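Local coordinates for 33-36 kDa outer membrane protein (Acinetobacter baumannii, PDB 6GIE), which probably forms a porin-type beta-barrel channel that lets small solutes cross the outer membrane, at residues G269-K274 against G289-F294; Q30-D35 against T44-G49; G237-D242 against G255-Y260. One frame throughout, in Å; residues are numbered along the deposited sequence.

Interaction 1: G269-K274 against G289-F294. With C8E ((hydroxyethyloxy)tri(ethyloxy)octane), chain C; C8E ((hydroxyethyloxy)tri(ethyloxy)octane), chain D.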
loop_
_atom_site.group_PDB
_atom_site.type_symbol
_atom_site.label_atom_id
_atom_site.label_comp_id
_atom_site.label_asym_id
_atom_site.label_seq_id
_atom_site.Cartn_x
_atom_site.Cartn_y
_atom_site.Cartn_z
ATOM N N GLY A 269 3.260 -13.438 -3.612
ATOM C CA GLY A 269 1.910 -13.179 -3.271
ATOM C C GLY A 269 0.923 -13.247 -4.381
ATOM O O GLY A 269 1.263 -13.294 -5.560
ATOM N N ALA A 270 -0.345 -13.195 -3.957
ATOM C CA ALA A 270 -1.444 -13.396 -4.844
ATOM C C ALA A 270 -2.598 -12.506 -4.499
ATOM O O ALA A 270 -2.848 -12.241 -3.314
ATOM C CB ALA A 270 -1.864 -14.905 -4.813
ATOM N N ASP A 271 -3.362 -12.108 -5.513
ATOM C CA ASP A 271 -4.510 -11.198 -5.273
ATOM C C ASP A 271 -5.670 -11.618 -6.153
ATOM O O ASP A 271 -5.493 -11.953 -7.351
ATOM C CB ASP A 271 -4.154 -9.726 -5.617
ATOM C CG ASP A 271 -2.863 -9.256 -4.978
ATOM O OD1 ASP A 271 -2.823 -9.135 -3.718
ATOM O OD2 ASP A 271 -1.865 -9.042 -5.735
ATOM N N PHE A 272 -6.863 -11.610 -5.578
ATOM C CA PHE A 272 -8.045 -11.897 -6.335
ATOM C C PHE A 272 -9.022 -10.784 -6.021
ATOM O O PHE A 272 -9.369 -10.587 -4.849
ATOM C CB PHE A 272 -8.624 -13.265 -5.947
ATOM C CG PHE A 272 -9.980 -13.526 -6.543
ATOM C CD1 PHE A 272 -10.235 -13.235 -7.875
ATOM C CD2 PHE A 272 -10.964 -14.126 -5.826
ATOM C CE1 PHE A 272 -11.465 -13.469 -8.462
ATOM C CE2 PHE A 272 -12.215 -14.405 -6.419
ATOM C CZ PHE A 272 -12.468 -14.043 -7.732
ATOM N N VAL A 273 -9.532 -10.113 -7.054
ATOM C CA VAL A 273 -10.300 -8.859 -6.872
ATOM C C VAL A 273 -11.491 -8.862 -7.773
ATOM O O VAL A 273 -11.376 -9.126 -8.966
ATOM C CB VAL A 273 -9.432 -7.619 -7.110
ATOM C CG1 VAL A 273 -10.215 -6.312 -6.936
ATOM C CG2 VAL A 273 -8.287 -7.587 -6.097
ATOM N N LYS A 274 -12.661 -8.669 -7.209
ATOM C CA LYS A 274 -13.854 -8.655 -7.996
ATOM C C LYS A 274 -14.405 -7.270 -7.970
ATOM O O LYS A 274 -14.245 -6.584 -6.960
ATOM C CB LYS A 274 -14.910 -9.541 -7.362
ATOM C CG LYS A 274 -14.586 -11.011 -7.412
ATOM C CD LYS A 274 -15.757 -11.928 -7.061
ATOM C CE LYS A 274 -16.804 -11.971 -8.154
ATOM N NZ LYS A 274 -17.831 -13.023 -7.968
ATOM N N GLY A 289 -4.039 -11.919 -9.744
ATOM C CA GLY A 289 -2.762 -11.270 -9.670
ATOM C C GLY A 289 -1.757 -12.039 -8.847
ATOM O O GLY A 289 -2.120 -12.706 -7.896
ATOM N N LEU A 290 -0.505 -11.998 -9.293
ATOM C CA LEU A 290 0.614 -12.509 -8.589
ATOM C C LEU A 290 1.654 -11.408 -8.438
ATOM O O LEU A 290 1.858 -10.601 -9.339
ATOM C CB LEU A 290 1.263 -13.624 -9.399
ATOM C CG LEU A 290 0.444 -14.915 -9.575
ATOM C CD1 LEU A 290 1.325 -15.980 -10.218
ATOM C CD2 LEU A 290 -0.111 -15.464 -8.296
ATOM N N ASN A 291 2.361 -11.458 -7.330
ATOM C CA ASN A 291 3.367 -10.516 -7.065
ATOM C C ASN A 291 4.579 -11.124 -6.322
ATOM O O ASN A 291 4.542 -12.246 -5.783
ATOM C CB ASN A 291 2.755 -9.312 -6.333
ATOM C CG ASN A 291 2.178 -9.689 -5.020
ATOM O OD1 ASN A 291 2.919 -10.013 -4.088
ATOM N ND2 ASN A 291 0.841 -9.721 -4.936
ATOM N N ALA A 292 5.671 -10.361 -6.325
ATOM C CA ALA A 292 6.889 -10.815 -5.718
ATOM C C ALA A 292 7.712 -9.654 -5.254
ATOM O O ALA A 292 7.650 -8.566 -5.872
ATOM C CB ALA A 292 7.704 -11.602 -6.744
ATOM N N LYS A 293 8.535 -9.887 -4.232
ATOM C CA LYS A 293 9.370 -8.815 -3.752
ATOM C C LYS A 293 10.700 -9.276 -3.155
ATOM O O LYS A 293 10.791 -10.361 -2.551
ATOM C CB LYS A 293 8.556 -7.950 -2.776
ATOM C CG LYS A 293 8.739 -8.268 -1.326
ATOM C CD LYS A 293 7.842 -7.433 -0.385
ATOM C CE LYS A 293 6.559 -6.877 -1.031
ATOM N NZ LYS A 293 5.556 -6.544 0.025
ATOM N N PHE A 294 11.727 -8.435 -3.356
ATOM C CA PHE A 294 13.069 -8.744 -2.967
ATOM C C PHE A 294 13.571 -7.582 -2.135
ATOM O O PHE A 294 13.460 -6.397 -2.527
ATOM C CB PHE A 294 14.013 -8.949 -4.208
ATOM C CG PHE A 294 13.468 -9.910 -5.204
ATOM C CD1 PHE A 294 12.405 -9.526 -6.065
ATOM C CD2 PHE A 294 13.936 -11.243 -5.244
ATOM C CE1 PHE A 294 11.853 -10.446 -6.953
ATOM C CE2 PHE A 294 13.368 -12.156 -6.127
ATOM C CZ PHE A 294 12.321 -11.761 -6.969
HETATM C C6 C8E C . 0.346 -18.685 0.938
HETATM C C7 C8E C . 0.032 -17.841 -0.262
HETATM C C8 C8E C . 1.234 -17.054 -0.736
HETATM O O9 C8E C . 1.529 -17.381 -2.112
HETATM C C10 C8E C . 0.641 -16.877 -3.103
HETATM C C11 C8E C . 0.992 -17.375 -4.500
HETATM O O12 C8E C . 0.166 -18.427 -5.036
HETATM C C13 C8E C . -1.133 -18.576 -4.534
HETATM C C14 C8E C . -2.122 -19.103 -5.550
HETATM O O15 C8E C . -3.305 -18.443 -5.107
HETATM C C16 C8E C . -4.460 -18.525 -5.885
HETATM C C17 C8E C . -5.202 -17.215 -5.689
HETATM O O18 C8E C . -5.013 -16.677 -4.387
HETATM C C19 C8E C . -5.573 -15.357 -4.316
HETATM C C20 C8E C . -5.378 -14.775 -2.918
HETATM O O21 C8E C . -6.563 -14.946 -2.127
HETATM O O12 C8E D . -19.362 -12.680 -4.711
HETATM C C13 C8E D . -18.596 -13.881 -4.618
HETATM C C14 C8E D . -17.429 -13.678 -3.660
HETATM O O15 C8E D . -16.248 -13.400 -4.412
HETATM C C16 C8E D . -15.014 -13.774 -3.791
HETATM C C17 C8E D . -14.372 -12.507 -3.256
HETATM O O18 C8E D . -13.129 -12.766 -2.610
HETATM C C19 C8E D . -12.619 -11.624 -1.942
HETATM C C20 C8E D . -13.246 -11.430 -0.571
HETATM O O21 C8E D . -12.444 -12.105 0.407
HETATM O O HOH W 1 -0.964 -10.190 -2.020
#
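Gly269 and Asn291 are a hydrogen-bonded antiparallel pair: Gly269 N donates to Asn291 O, and Asn291 N to Gly269 O, both at 2.8 Å. Asn291 CG sits between its backbone N and carbonyl carbon (chi1 62°), and the amide lies over the glycine, with Asn291 OD1 3.4 Å from Gly269 CA. Ala270 makes a non-hydrogen-bonded pair with Leu290 on the other surface. Its CB lies 3.9 Å from Leu290 CD2 and 3.6 Å from C10 of a bound detergent molecule (C8E, chain C), consistent with this side facing the membrane. At Asp271 the backbone N donates to Gly289 O at 2.8 Å, and the reverse bond is weak. The Asp271 side chain crosses that of Asn291 at about a right angle, its carboxylate turned 29° from the amide plane; Asn291 ND2 reaches Asp271 OD2 at 2.9 Å in a weak, bent bond (127° at the hydrogen). A water donates to Asp271 OD1 at 2.7 Å. Beyond Asp271, the Phe272 ring and Lys274 meet a second detergent. The pairing thus separates a side that meets detergent from one carrying Asp271, Asn291 and a bound water, as expected of a porin wall; the amide and water would partly offset the carboxylate's charge.

Interaction 2: Q30-D35 against T44-G49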
loop_
_atom_site.group_PDB
_atom_site.type_symbol
_atom_site.label_atom_id
_atom_site.label_comp_id
_atom_site.label_asym_id
_atom_site.label_seq_id
_atom_site.Cartn_x
_atom_site.Cartn_y
_atom_site.Cartn_z
ATOM N N GLN A 30 4.713 -7.208 -10.135
ATOM C CA GLN A 30 3.336 -7.622 -10.074
ATOM C C GLN A 30 2.718 -7.655 -11.441
ATOM O O GLN A 30 2.917 -6.736 -12.222
ATOM C CB GLN A 30 2.571 -6.661 -9.226
ATOM C CG GLN A 30 1.152 -7.093 -9.078
ATOM C CD GLN A 30 0.264 -6.027 -8.509
ATOM O OE1 GLN A 30 0.710 -4.927 -8.146
ATOM N NE2 GLN A 30 -1.014 -6.340 -8.442
ATOM N N SER A 31 2.036 -8.760 -11.753
ATOM C CA SER A 31 1.290 -8.931 -12.970
ATOM C C SER A 31 -0.147 -9.254 -12.639
ATOM O O SER A 31 -0.417 -9.969 -11.626
ATOM C CB SER A 31 1.798 -10.145 -13.732
ATOM O OG SER A 31 2.926 -9.832 -14.473
ATOM N N GLU A 32 -1.061 -8.794 -13.498
ATOM C CA GLU A 32 -2.466 -8.997 -13.272
ATOM C C GLU A 32 -3.228 -9.143 -14.552
ATOM O O GLU A 32 -2.883 -8.540 -15.583
ATOM C CB GLU A 32 -3.119 -7.901 -12.439
ATOM C CG GLU A 32 -2.349 -7.429 -11.213
ATOM C CD GLU A 32 -2.612 -5.962 -10.873
ATOM O OE1 GLU A 32 -3.754 -5.638 -10.481
ATOM O OE2 GLU A 32 -1.678 -5.134 -11.010
ATOM N N TYR A 33 -4.242 -10.006 -14.487
ATOM C CA TYR A 33 -5.182 -10.185 -15.554
ATOM C C TYR A 33 -6.598 -9.831 -15.071
ATOM O O TYR A 33 -7.060 -10.261 -14.001
ATOM C CB TYR A 33 -5.156 -11.602 -16.019
ATOM C CG TYR A 33 -6.105 -11.874 -17.159
ATOM C CD1 TYR A 33 -5.827 -11.379 -18.441
ATOM C CD2 TYR A 33 -7.266 -12.652 -16.984
ATOM C CE1 TYR A 33 -6.667 -11.641 -19.516
ATOM C CE2 TYR A 33 -8.115 -12.916 -18.060
ATOM C CZ TYR A 33 -7.808 -12.412 -19.330
ATOM O OH TYR A 33 -8.625 -12.646 -20.433
ATOM N N VAL A 34 -7.275 -9.065 -15.922
ATOM C CA VAL A 34 -8.514 -8.386 -15.597
ATOM C C VAL A 34 -9.545 -8.905 -16.608
ATOM O O VAL A 34 -9.437 -8.656 -17.817
ATOM C CB VAL A 34 -8.329 -6.818 -15.663
ATOM C CG1 VAL A 34 -9.534 -6.074 -15.081
ATOM C CG2 VAL A 34 -7.089 -6.363 -14.901
ATOM N N ASP A 35 -10.515 -9.660 -16.132
ATOM C CA ASP A 35 -11.553 -10.242 -17.017
ATOM C C ASP A 35 -12.900 -9.517 -16.787
ATOM O O ASP A 35 -13.258 -9.247 -15.649
ATOM C CB ASP A 35 -11.649 -11.759 -16.747
ATOM C CG ASP A 35 -12.609 -12.473 -17.667
ATOM O OD1 ASP A 35 -13.169 -11.818 -18.570
ATOM O OD2 ASP A 35 -12.828 -13.704 -17.485
ATOM N N THR A 44 -1.972 -6.147 -16.929
ATOM C CA THR A 44 -1.385 -5.093 -16.108
ATOM C C THR A 44 -0.062 -5.585 -15.549
ATOM O O THR A 44 0.054 -6.734 -15.154
ATOM C CB THR A 44 -2.316 -4.689 -14.939
ATOM O OG1 THR A 44 -3.567 -4.251 -15.470
ATOM C CG2 THR A 44 -1.737 -3.556 -14.124
ATOM N N GLY A 45 0.944 -4.709 -15.545
ATOM C CA GLY A 45 2.220 -4.966 -14.859
ATOM C C GLY A 45 2.701 -3.732 -14.087
ATOM O O GLY A 45 2.508 -2.603 -14.544
ATOM N N THR A 46 3.313 -3.961 -12.923
ATOM C CA THR A 46 3.865 -2.921 -12.059
ATOM C C THR A 46 5.189 -3.409 -11.503
ATOM O O THR A 46 5.292 -4.542 -11.029
ATOM C CB THR A 46 2.960 -2.588 -10.907
ATOM O OG1 THR A 46 1.690 -2.270 -11.426
ATOM C CG2 THR A 46 3.480 -1.355 -10.106
ATOM N N ALA A 47 6.204 -2.562 -11.659
ATOM C CA ALA A 47 7.509 -2.691 -11.049
ATOM C C ALA A 47 7.696 -1.396 -10.210
ATOM O O ALA A 47 7.308 -0.310 -10.644
ATOM C CB ALA A 47 8.567 -2.800 -12.128
ATOM N N GLN A 48 8.251 -1.531 -9.012
ATOM C CA GLN A 48 8.570 -0.403 -8.186
ATOM C C GLN A 48 9.782 -0.662 -7.369
ATOM O O GLN A 48 10.107 -1.806 -7.008
ATOM C CB GLN A 48 7.391 0.119 -7.282
ATOM C CG GLN A 48 6.779 -0.837 -6.356
ATOM C CD GLN A 48 5.571 -0.289 -5.521
ATOM O OE1 GLN A 48 5.535 0.854 -5.058
ATOM N NE2 GLN A 48 4.637 -1.170 -5.262
ATOM N N GLY A 49 10.466 0.441 -7.100
ATOM C CA GLY A 49 11.703 0.395 -6.337
ATOM C C GLY A 49 11.604 1.321 -5.158
ATOM O O GLY A 49 11.147 2.419 -5.308
#
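Gln30 with Thr46 and Glu32 with Thr44 form two hydrogen-bonded antiparallel pairs, and four backbone bonds carry this hairpin. Their quality differs: the bond from Thr46 N to Gln30 O is fairly straight, 160° at the hydrogen, whereas the return bond from Gln30 N to Thr46 O is weak at 123°. Glu32 N donates to Thr44 O and Thr44 N to Glu32 O, both at 2.9 Å. The short strand segments run close to antiparallel.

Between these pairs lies the non-hydrogen-bonded pair of Ser31 and Gly45, where CA-H...O contacts take over. Gly45 CA approaches Gln30 O at 3.3 Å, and Ser31 CA approaches Thr44 O at the same separation.

Side-chain packing is concentrated on Thr44. Its CG2 is anti to the backbone N (OG1 at chi1 -58°) and meets the carboxylate of Glu32, with Thr44 CG2 3.5 Å from Glu32 OE2. The two side chains cross obliquely. From farther along the other strand, Val34 CG2 comes within 4.1 Å of Thr44 OG1.

Polar ends gain little from one another across the strands. Gln30 NE2 and Glu32 OE2, on the same strand, are 2.9 Å apart, but the angle is too poor for a hydrogen bond. Thr46 OG1 is instead bonded to Asn80 ND2 on strand 74-83, while Gln30 also packs against Asn291 of strand 285-295.

The chemistry is that of two adjacent barrel strands whose cohesion comes mainly from their backbones. Gln30, Glu32, Thr44 and Thr46 project on one polar surface, consistent with a water-filled interior. There the Glu32 carboxylate lies against a threonine methyl, and its charge may be eased electrostatically by the nearby Gln30 amide.

Interaction 3: G237-D242 against G255-Y260. With C8E ((hydroxyethyloxy)tri(ethyloxy)octane), chain C; C8E ((hydroxyethyloxy)tri(ethyloxy)octane), chain D; C8E ((hydroxyethyloxy)tri(ethyloxy)octane), chain E.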
loop_
_atom_site.group_PDB
_atom_site.type_symbol
_atom_site.label_atom_id
_atom_site.label_comp_id
_atom_site.label_asym_id
_atom_site.label_seq_id
_atom_site.Cartn_x
_atom_site.Cartn_y
_atom_site.Cartn_z
ATOM N N GLY A 237 -5.414 -11.719 3.737
ATOM C CA GLY A 237 -6.159 -10.458 3.941
ATOM C C GLY A 237 -7.297 -10.222 2.988
ATOM O O GLY A 237 -7.508 -11.002 2.054
ATOM N N ALA A 238 -8.037 -9.166 3.263
ATOM C CA ALA A 238 -9.199 -8.849 2.494
ATOM C C ALA A 238 -9.386 -7.349 2.408
ATOM O O ALA A 238 -8.825 -6.587 3.211
ATOM C CB ALA A 238 -10.448 -9.532 3.107
ATOM N N SER A 239 -10.184 -6.920 1.448
ATOM C CA SER A 239 -10.351 -5.508 1.190
ATOM C C SER A 239 -11.631 -5.241 0.476
ATOM O O SER A 239 -12.243 -6.108 -0.137
ATOM C CB SER A 239 -9.168 -4.921 0.324
ATOM O OG SER A 239 -9.178 -5.539 -0.928
ATOM N N PHE A 240 -12.041 -3.996 0.567
ATOM C CA PHE A 240 -13.368 -3.615 0.143
ATOM C C PHE A 240 -13.257 -2.173 -0.221
ATOM O O PHE A 240 -12.481 -1.421 0.403
ATOM C CB PHE A 240 -14.449 -3.798 1.236
ATOM C CG PHE A 240 -15.801 -3.304 0.803
ATOM C CD1 PHE A 240 -16.674 -4.130 0.034
ATOM C CD2 PHE A 240 -16.198 -1.987 1.073
ATOM C CE1 PHE A 240 -17.921 -3.664 -0.422
ATOM C CE2 PHE A 240 -17.430 -1.511 0.605
ATOM C CZ PHE A 240 -18.281 -2.354 -0.150
ATOM N N ALA A 241 -14.020 -1.774 -1.223
ATOM C CA ALA A 241 -14.033 -0.370 -1.552
ATOM C C ALA A 241 -15.322 -0.001 -2.275
ATOM O O ALA A 241 -15.955 -0.799 -2.922
ATOM C CB ALA A 241 -12.780 -0.012 -2.364
ATOM N N ASP A 242 -15.758 1.204 -2.040
ATOM C CA ASP A 242 -16.946 1.726 -2.705
ATOM C C ASP A 242 -16.423 2.851 -3.602
ATOM O O ASP A 242 -15.735 3.789 -3.130
ATOM C CB ASP A 242 -17.972 2.282 -1.702
ATOM C CG ASP A 242 -19.254 2.721 -2.366
ATOM O OD1 ASP A 242 -19.224 3.750 -3.056
ATOM O OD2 ASP A 242 -20.312 2.051 -2.206
ATOM N N GLY A 255 -11.709 -7.863 -2.438
ATOM C CA GLY A 255 -10.604 -8.689 -2.734
ATOM C C GLY A 255 -10.072 -9.526 -1.593
ATOM O O GLY A 255 -10.311 -9.246 -0.425
ATOM N N GLY A 256 -9.345 -10.578 -1.962
ATOM C CA GLY A 256 -8.548 -11.284 -1.010
ATOM C C GLY A 256 -7.142 -11.296 -1.478
ATOM O O GLY A 256 -6.898 -11.236 -2.656
ATOM N N HIS A 257 -6.227 -11.410 -0.543
ATOM C CA HIS A 257 -4.823 -11.190 -0.795
ATOM C C HIS A 257 -4.028 -12.101 0.099
ATOM O O HIS A 257 -4.354 -12.250 1.258
ATOM C CB HIS A 257 -4.429 -9.750 -0.431
ATOM C CG HIS A 257 -5.301 -8.750 -1.083
ATOM N ND1 HIS A 257 -6.406 -8.227 -0.452
ATOM C CD2 HIS A 257 -5.352 -8.317 -2.369
ATOM C CE1 HIS A 257 -7.042 -7.431 -1.297
ATOM N NE2 HIS A 257 -6.429 -7.477 -2.470
ATOM N N THR A 258 -2.903 -12.554 -0.399
ATOM C CA THR A 258 -2.091 -13.461 0.329
ATOM C C THR A 258 -0.667 -13.028 0.113
ATOM O O THR A 258 -0.333 -12.558 -1.006
ATOM C CB THR A 258 -2.361 -14.853 -0.280
ATOM O OG1 THR A 258 -2.510 -15.853 0.721
ATOM C CG2 THR A 258 -1.435 -15.218 -1.249
ATOM N N GLN A 259 0.173 -13.187 1.145
ATOM C CA GLN A 259 1.550 -12.981 0.947
ATOM C C GLN A 259 2.423 -13.819 1.855
ATOM O O GLN A 259 2.089 -14.010 3.043
ATOM C CB GLN A 259 1.893 -11.469 1.055
ATOM C CG GLN A 259 3.384 -11.160 0.875
ATOM C CD GLN A 259 3.730 -9.680 0.909
ATOM O OE1 GLN A 259 4.530 -9.207 0.092
ATOM N NE2 GLN A 259 3.165 -8.947 1.872
ATOM N N TYR A 260 3.521 -14.357 1.295
ATOM C CA TYR A 260 4.400 -15.208 2.100
ATOM C C TYR A 260 5.851 -14.901 1.864
ATOM O O TYR A 260 6.301 -14.920 0.728
ATOM C CB TYR A 260 4.177 -16.720 1.836
ATOM C CG TYR A 260 5.141 -17.633 2.643
ATOM C CD1 TYR A 260 5.098 -17.670 4.032
ATOM C CD2 TYR A 260 6.084 -18.411 2.023
ATOM C CE1 TYR A 260 5.981 -18.451 4.780
ATOM C CE2 TYR A 260 6.963 -19.224 2.741
ATOM C CZ TYR A 260 6.913 -19.244 4.126
ATOM O OH TYR A 260 7.772 -20.041 4.866
HETATM C C6 C8E C . 0.346 -18.685 0.938
HETATM C C7 C8E C . 0.032 -17.841 -0.262
HETATM C C8 C8E C . 1.234 -17.054 -0.736
HETATM O O9 C8E C . 1.529 -17.381 -2.112
HETATM C C10 C8E C . 0.641 -16.877 -3.103
HETATM C C11 C8E C . 0.992 -17.375 -4.500
HETATM O O12 C8E C . 0.166 -18.427 -5.036
HETATM C C13 C8E C . -1.133 -18.576 -4.534
HETATM C C14 C8E C . -2.122 -19.103 -5.550
HETATM O O15 C8E C . -3.305 -18.443 -5.107
HETATM C C16 C8E C . -4.460 -18.525 -5.885
HETATM C C17 C8E C . -5.202 -17.215 -5.689
HETATM O O18 C8E C . -5.013 -16.677 -4.387
HETATM C C19 C8E C . -5.573 -15.357 -4.316
HETATM C C20 C8E C . -5.378 -14.775 -2.918
HETATM O O21 C8E C . -6.563 -14.946 -2.127
HETATM O O12 C8E D . -19.362 -12.680 -4.711
HETATM C C13 C8E D . -18.596 -13.881 -4.618
HETATM C C14 C8E D . -17.429 -13.678 -3.660
HETATM O O15 C8E D . -16.248 -13.400 -4.412
HETATM C C16 C8E D . -15.014 -13.774 -3.791
HETATM C C17 C8E D . -14.372 -12.507 -3.256
HETATM O O18 C8E D . -13.129 -12.766 -2.610
HETATM C C19 C8E D . -12.619 -11.624 -1.942
HETATM C C20 C8E D . -13.246 -11.430 -0.571
HETATM O O21 C8E D . -12.444 -12.105 0.407
HETATM C C14 C8E E . -9.344 -13.227 5.365
HETATM O O15 C8E E . -9.317 -11.822 5.615
HETATM C C16 C8E E . -9.628 -11.481 6.968
HETATM C C17 C8E E . -10.033 -10.019 7.118
HETATM O O18 C8E E . -11.453 -9.861 6.928
HETATM C C19 C8E E . -12.006 -8.645 7.446
HETATM C C20 C8E E . -12.293 -7.649 6.334
HETATM O O21 C8E E . -13.627 -7.182 6.508
#
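Gly237 and His257 exchange two backbone bonds, Gly237 N to His257 O at 2.7 Å and His257 N to Gly237 O at 2.9 Å. A second hydrogen-bonded pair follows at Ser239 and Gly255, where Gly255 N donates to Ser239 O at 2.9 Å and Ser239 N gives the return bond to Gly255 O. Between them Ala238 faces Gly256 in a non-hydrogen-bonded pair, and the CA atoms are only 4.3 Å apart. Here Ala238 CA makes a bent CA-H...O contact with Gly255 O at 3.1 Å, and Gly256 CA a similar one with Gly237 O.

The one large side chain in the contact is His257. Its CG is anti to the carbonyl carbon (chi1 -53°), and the imidazole extends beside strand 237-242, presenting its edge to Ala238 CA and to Ser239 OG. The modelled approach of Ser239 OG to the ring is too short to be trusted in detail.

In the next shell, the imidazole also packs against Asp271 and Val273 of strand 266-276 and, reaching past strand 234-242, against Lys225 of strand 220-229, so that contacts from two sides flank the ring. On the other surface three detergents gather: O15 of the chain E molecule is 3.6 Å from Ala238 CB, C19 of the chain D molecule is 3.3 Å from Gly255 C, and the chain C molecule runs past Thr258.

Detergent on one surface and Ser239 with His257 on the other fit a transmembrane barrel wall. His257 ND1 is buried without a polar partner, a likely energetic cost; the nearby Asp271 and Lys225 would be expected to push the ring's ionisation in opposite directions.

From the N terminus, interaction 2 comes first, closing the loop between strands 22-35 and 43-52, part of which is not modelled. Interaction 3 then closes the turn between strands 234-242 and 252-261, and interaction 1 the last hairpin, strands 266-276 and 285-295, whose loop is partly unmodelled. The three lie in series; none nests or crosses. Interactions 3 and 1 sit on adjacent hairpins, joined by Phe272 O to Gly256 N (2.9 Å) and by Lys293 NZ to Gln259 OE1. Interaction 1 meets interaction 2 where Leu290 O accepts from Ser31 N at 3.0 Å, sealing last strand to first and closing the barrel. Interactions 2 and 3 do not touch, their centres about 16 Å apart.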